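Local atomic coordinates of response regulator receiver modulated diguanylate cyclase with PAS/PAC sensor (Desulfovibrio desulfuricans subsp. desulfuricans, PDB entry 3CG0), a protein that probably makes the second messenger cyclic di-GMP under control of a phosphorylatable receiver domain, the CheY-like part present here, and a PAS sensor. Residues Asp8-Leu20 with Ala50-Leu64. Numbering follows the deposited sequence.
Sequences DLPGVLIVEDGRL and APDLRPDIALVDIML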
loop_
_atom_site.group_PDB
_atom_site.type_symbol
_atom_site.label_atom_id
_atom_site.label_comp_id
_atom_site.label_asym_id
_atom_site.label_seq_id
_atom_site.Cartn_x
_atom_site.Cartn_y
_atom_site.Cartn_z
ATOM N N ASP C 8 -0.901 17.356 -18.966
ATOM C CA ASP C 8 -0.349 17.217 -17.580
ATOM C C ASP C 8 0.839 16.239 -17.503
ATOM O O ASP C 8 0.975 15.464 -16.549
ATOM C CB ASP C 8 -1.458 16.848 -16.579
ATOM C CG ASP C 8 -2.176 15.550 -16.934
ATOM O OD1 ASP C 8 -2.123 14.604 -16.117
ATOM O OD2 ASP C 8 -2.792 15.475 -18.021
ATOM N N LEU C 9 1.698 16.295 -18.519
ATOM C CA LEU C 9 2.943 15.530 -18.542
ATOM C C LEU C 9 4.040 16.365 -17.852
ATOM O O LEU C 9 3.941 17.598 -17.843
ATOM C CB LEU C 9 3.303 15.158 -19.990
ATOM C CG LEU C 9 2.889 13.796 -20.585
ATOM C CD1 LEU C 9 4.031 12.772 -20.525
ATOM C CD2 LEU C 9 1.589 13.211 -19.987
ATOM N N PRO C 10 5.058 15.703 -17.244
ATOM C CA PRO C 10 6.065 16.345 -16.374
ATOM C C PRO C 10 6.837 17.525 -16.963
ATOM O O PRO C 10 7.102 17.556 -18.164
ATOM C CB PRO C 10 7.037 15.202 -16.075
ATOM C CG PRO C 10 6.203 13.993 -16.155
ATOM C CD PRO C 10 5.297 14.248 -17.320
ATOM N N GLY C 11 7.192 18.474 -16.096
ATOM C CA GLY C 11 7.912 19.679 -16.488
ATOM C C GLY C 11 9.409 19.583 -16.260
ATOM O O GLY C 11 9.871 19.513 -15.125
ATOM N N VAL C 12 10.163 19.600 -17.352
ATOM C CA VAL C 12 11.597 19.360 -17.319
ATOM C C VAL C 12 12.383 20.676 -17.481
ATOM O O VAL C 12 12.079 21.486 -18.345
ATOM C CB VAL C 12 11.998 18.304 -18.390
ATOM C CG1 VAL C 12 13.470 17.955 -18.307
ATOM C CG2 VAL C 12 11.147 17.011 -18.235
ATOM N N LEU C 13 13.380 20.881 -16.629
ATOM C CA LEU C 13 14.258 22.045 -16.715
ATOM C C LEU C 13 15.658 21.551 -17.091
ATOM O O LEU C 13 16.153 20.610 -16.480
ATOM C CB LEU C 13 14.235 22.780 -15.372
ATOM C CG LEU C 13 15.143 23.955 -15.002
ATOM C CD1 LEU C 13 14.384 24.918 -14.111
ATOM C CD2 LEU C 13 16.390 23.494 -14.290
ATOM N N ILE C 14 16.274 22.153 -18.112
ATOM C CA ILE C 14 17.579 21.701 -18.615
ATOM C C ILE C 14 18.655 22.743 -18.295
ATOM O O ILE C 14 18.462 23.933 -18.519
ATOM C CB ILE C 14 17.565 21.454 -20.136
ATOM C CG1 ILE C 14 16.514 20.409 -20.524
ATOM C CG2 ILE C 14 18.937 21.005 -20.638
ATOM C CD1 ILE C 14 16.402 20.204 -22.034
ATOM N N VAL C 15 19.765 22.287 -17.731
ATOM C CA VAL C 15 20.917 23.132 -17.467
ATOM C C VAL C 15 22.084 22.526 -18.236
ATOM O O VAL C 15 22.591 21.468 -17.868
ATOM C CB VAL C 15 21.260 23.193 -15.971
ATOM C CG1 VAL C 15 22.203 24.359 -15.691
ATOM C CG2 VAL C 15 20.023 23.340 -15.139
ATOM N N GLU C 16 22.500 23.195 -19.310
ATOM C CA GLU C 16 23.418 22.608 -20.272
ATOM C C GLU C 16 24.156 23.709 -21.015
ATOM O O GLU C 16 23.519 24.615 -21.565
ATOM C CB GLU C 16 22.623 21.750 -21.257
ATOM C CG GLU C 16 23.396 21.263 -22.464
ATOM C CD GLU C 16 24.351 20.144 -22.125
ATOM O OE1 GLU C 16 23.897 19.123 -21.558
ATOM O OE2 GLU C 16 25.552 20.283 -22.438
ATOM N N ASP C 17 25.489 23.626 -21.033
ATOM C CA ASP C 17 26.334 24.651 -21.670
ATOM C C ASP C 17 26.386 24.494 -23.198
ATOM O O ASP C 17 26.267 25.476 -23.925
ATOM C CB ASP C 17 27.754 24.633 -21.079
ATOM C CG ASP C 17 28.254 26.027 -20.679
ATOM O OD1 ASP C 17 27.915 27.029 -21.354
ATOM O OD2 ASP C 17 29.000 26.114 -19.681
ATOM N N GLY C 18 26.564 23.261 -23.673
ATOM C CA GLY C 18 26.593 22.965 -25.115
ATOM C C GLY C 18 25.240 23.128 -25.791
ATOM O O GLY C 18 24.338 22.316 -25.584
ATOM N N ARG C 19 25.112 24.178 -26.608
ATOM C CA ARG C 19 23.833 24.575 -27.234
ATOM C C ARG C 19 23.204 23.542 -28.168
ATOM O O ARG C 19 21.984 23.479 -28.293
ATOM C CB ARG C 19 23.970 25.914 -27.966
ATOM C CG ARG C 19 23.708 27.112 -27.095
ATOM C CD ARG C 19 23.099 28.235 -27.907
ATOM N NE ARG C 19 22.890 29.447 -27.115
ATOM C CZ ARG C 19 23.785 30.424 -26.981
ATOM N NH1 ARG C 19 24.968 30.348 -27.587
ATOM N NH2 ARG C 19 23.491 31.482 -26.237
ATOM N N LEU C 20 24.040 22.742 -28.815
ATOM C CA LEU C 20 23.568 21.669 -29.675
ATOM C C LEU C 20 23.072 20.472 -28.866
ATOM O O LEU C 20 22.103 19.820 -29.251
ATOM C CB LEU C 20 24.668 21.239 -30.651
ATOM C CG LEU C 20 24.305 20.206 -31.719
ATOM C CD1 LEU C 20 23.224 20.744 -32.637
ATOM C CD2 LEU C 20 25.543 19.812 -32.508
ATOM N N ALA C 50 13.811 28.794 -11.419
ATOM C CA ALA C 50 13.229 27.532 -10.940
ATOM C C ALA C 50 11.931 27.601 -10.100
ATOM O O ALA C 50 10.979 26.897 -10.431
ATOM C CB ALA C 50 14.280 26.647 -10.272
ATOM N N PRO C 51 11.872 28.457 -9.043
ATOM C CA PRO C 51 10.622 28.445 -8.267
ATOM C C PRO C 51 9.409 28.985 -9.034
ATOM O O PRO C 51 8.278 28.542 -8.790
ATOM C CB PRO C 51 10.935 29.351 -7.065
ATOM C CG PRO C 51 12.412 29.523 -7.056
ATOM C CD PRO C 51 12.829 29.430 -8.478
ATOM N N ASP C 52 9.652 29.912 -9.961
ATOM C CA ASP C 52 8.585 30.507 -10.767
ATOM C C ASP C 52 7.915 29.531 -11.737
ATOM O O ASP C 52 6.685 29.435 -11.775
ATOM C CB ASP C 52 9.099 31.738 -11.522
ATOM C CG ASP C 52 9.269 32.953 -10.621
ATOM O OD1 ASP C 52 10.080 33.839 -10.974
ATOM O OD2 ASP C 52 8.593 33.028 -9.568
ATOM N N LEU C 53 8.717 28.804 -12.510
ATOM C CA LEU C 53 8.160 27.923 -13.537
ATOM C C LEU C 53 7.850 26.495 -13.059
ATOM O O LEU C 53 7.302 25.693 -13.817
ATOM C CB LEU C 53 8.985 27.976 -14.843
ATOM C CG LEU C 53 10.317 27.293 -15.171
ATOM C CD1 LEU C 53 11.004 28.070 -16.278
ATOM C CD2 LEU C 53 11.258 27.139 -14.003
ATOM N N ARG C 54 8.179 26.216 -11.795
ATOM C CA ARG C 54 7.770 24.994 -11.068
ATOM C C ARG C 54 8.009 23.652 -11.786
ATOM O O ARG C 54 7.041 22.962 -12.132
ATOM C CB ARG C 54 6.291 25.087 -10.657
ATOM C CG ARG C 54 5.929 26.221 -9.690
ATOM C CD ARG C 54 4.402 26.394 -9.584
ATOM N NE ARG C 54 3.690 25.109 -9.570
ATOM C CZ ARG C 54 2.377 24.957 -9.391
ATOM N NH1 ARG C 54 1.591 26.011 -9.193
ATOM N NH2 ARG C 54 1.847 23.738 -9.403
ATOM N N PRO C 55 9.288 23.270 -12.005
ATOM C CA PRO C 55 9.530 22.003 -12.700
ATOM C C PRO C 55 9.390 20.770 -11.807
ATOM O O PRO C 55 9.432 20.880 -10.586
ATOM C CB PRO C 55 10.968 22.148 -13.207
ATOM C CG PRO C 55 11.618 23.113 -12.255
ATOM C CD PRO C 55 10.548 23.956 -11.643
ATOM N N ASP C 56 9.211 19.609 -12.434
ATOM C CA ASP C 56 9.126 18.338 -11.732
ATOM C C ASP C 56 10.505 17.694 -11.592
ATOM O O ASP C 56 10.705 16.846 -10.735
ATOM C CB ASP C 56 8.171 17.384 -12.462
ATOM C CG ASP C 56 6.721 17.852 -12.410
ATOM O OD1 ASP C 56 6.289 18.576 -13.330
ATOM O OD2 ASP C 56 6.021 17.514 -11.435
ATOM N N ILE C 57 11.445 18.097 -12.443
ATOM C CA ILE C 57 12.778 17.496 -12.504
ATOM C C ILE C 57 13.757 18.436 -13.229
ATOM O O ILE C 57 13.345 19.279 -14.022
ATOM C CB ILE C 57 12.742 16.085 -13.192
ATOM C CG1 ILE C 57 14.065 15.338 -12.998
ATOM C CG2 ILE C 57 12.337 16.190 -14.670
ATOM C CD1 ILE C 57 13.992 13.867 -13.208
ATOM N N ALA C 58 15.045 18.297 -12.933
ATOM C CA ALA C 58 16.076 19.103 -13.568
ATOM C C ALA C 58 17.143 18.193 -14.146
ATOM O O ALA C 58 17.624 17.289 -13.456
ATOM C CB ALA C 58 16.689 20.070 -12.554
ATOM N N LEU C 59 17.494 18.417 -15.416
ATOM C CA LEU C 59 18.609 17.712 -16.045
ATOM C C LEU C 59 19.796 18.644 -16.060
ATOM O O LEU C 59 19.719 19.712 -16.642
ATOM C CB LEU C 59 18.261 17.274 -17.470
ATOM C CG LEU C 59 17.023 16.397 -17.691
ATOM C CD1 LEU C 59 17.033 15.869 -19.104
ATOM C CD2 LEU C 59 16.949 15.256 -16.699
ATOM N N VAL C 60 20.882 18.257 -15.394
ATOM C CA VAL C 60 22.030 19.152 -15.186
ATOM C C VAL C 60 23.277 18.560 -15.827
ATOM O O VAL C 60 23.558 17.359 -15.660
ATOM C CB VAL C 60 22.281 19.441 -13.669
ATOM C CG1 VAL C 60 23.469 20.405 -13.462
ATOM C CG2 VAL C 60 21.044 20.045 -13.007
ATOM N N ASP C 61 24.027 19.376 -16.572
ATOM C CA ASP C 61 25.307 18.886 -17.069
ATOM C C ASP C 61 26.311 18.962 -15.947
ATOM O O ASP C 61 26.546 20.037 -15.376
ATOM C CB ASP C 61 25.817 19.626 -18.302
ATOM C CG ASP C 61 26.778 18.772 -19.127
ATOM O OD1 ASP C 61 27.845 18.371 -18.611
ATOM O OD2 ASP C 61 26.456 18.469 -20.293
ATOM N N ILE C 62 26.897 17.809 -15.633
ATOM C CA ILE C 62 27.815 17.689 -14.510
ATOM C C ILE C 62 29.056 18.552 -14.723
ATOM O O ILE C 62 29.671 19.007 -13.765
ATOM C CB ILE C 62 28.166 16.192 -14.214
ATOM C CG1 ILE C 62 28.701 16.019 -12.785
ATOM C CG2 ILE C 62 29.123 15.583 -15.276
ATOM C CD1 ILE C 62 28.540 14.607 -12.251
ATOM N N MET C 63 29.355 18.827 -15.993
ATOM C CA MET C 63 30.588 19.484 -16.403
ATOM C C MET C 63 30.465 20.988 -16.660
ATOM O O MET C 63 31.388 21.578 -17.233
ATOM C CB MET C 63 31.171 18.764 -17.631
ATOM C CG MET C 63 32.528 18.086 -17.391
ATOM S SD MET C 63 32.583 16.741 -16.181
ATOM C CE MET C 63 34.102 17.164 -15.335
ATOM N N LEU C 64 29.349 21.580 -16.246
ATOM C CA LEU C 64 29.161 23.021 -16.341
ATOM C C LEU C 64 30.307 23.775 -15.677
ATOM O O LEU C 64 30.851 23.332 -14.664
ATOM C CB LEU C 64 27.828 23.431 -15.712
ATOM C CG LEU C 64 26.649 23.604 -16.671
ATOM C CD1 LEU C 64 25.474 24.264 -15.965
ATOM C CD2 LEU C 64 27.065 24.406 -17.895
#
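L13 and A58 are paired neighbours on adjacent parallel strands, 11-15 and 57-61, and the small A58 lets L13 CD2 lie against its CB. With CG anti to the backbone N (chi1 173°), L13 turns CD1 to P55 CG at 3.8 Å and, nearly at right angles, to L53 CD2. On the same face V15 and V60 lie side by side, and L64 crosses V15 at about a right angle. The other face carries V12, whose CG2 runs beside I57 CG2 and whose CG1 reaches L59 CG at 3.9 Å. The branched CB of V12, V15, I57 and V60 suits the extended backbone. L13 and V15 each give N and O to the ladder; L13 O receives L59 N at 2.8 Å, almost straight on. At the start of strand 11-15, G11 N donates to D56 OD1 (2.9 Å) from the anti side, 24° out of the carboxylate plane, while D56 N returns a bond to G11 O.

Where the strands end, the carboxylates of E16 and D61 stand 82° apart in plane; acceptors E16 OE1 and D61 OD2 face each other at 2.9 Å, like charges crowded without a hydrogen bond. K111 NZ makes long, weak ion pairs with both acids, probably easing this. E16 and D17, with D61, the predicted phosphorylation site, match the acidic pocket of CheY-like receivers; D61 OD1 accepts M63 N in an Asx turn. Strand 35-40 flanks strand 11-15 on its other edge; helix 70-80 packs on the L13 and A58 face, helices 19-32 and 115-132 on that of V12 and L59.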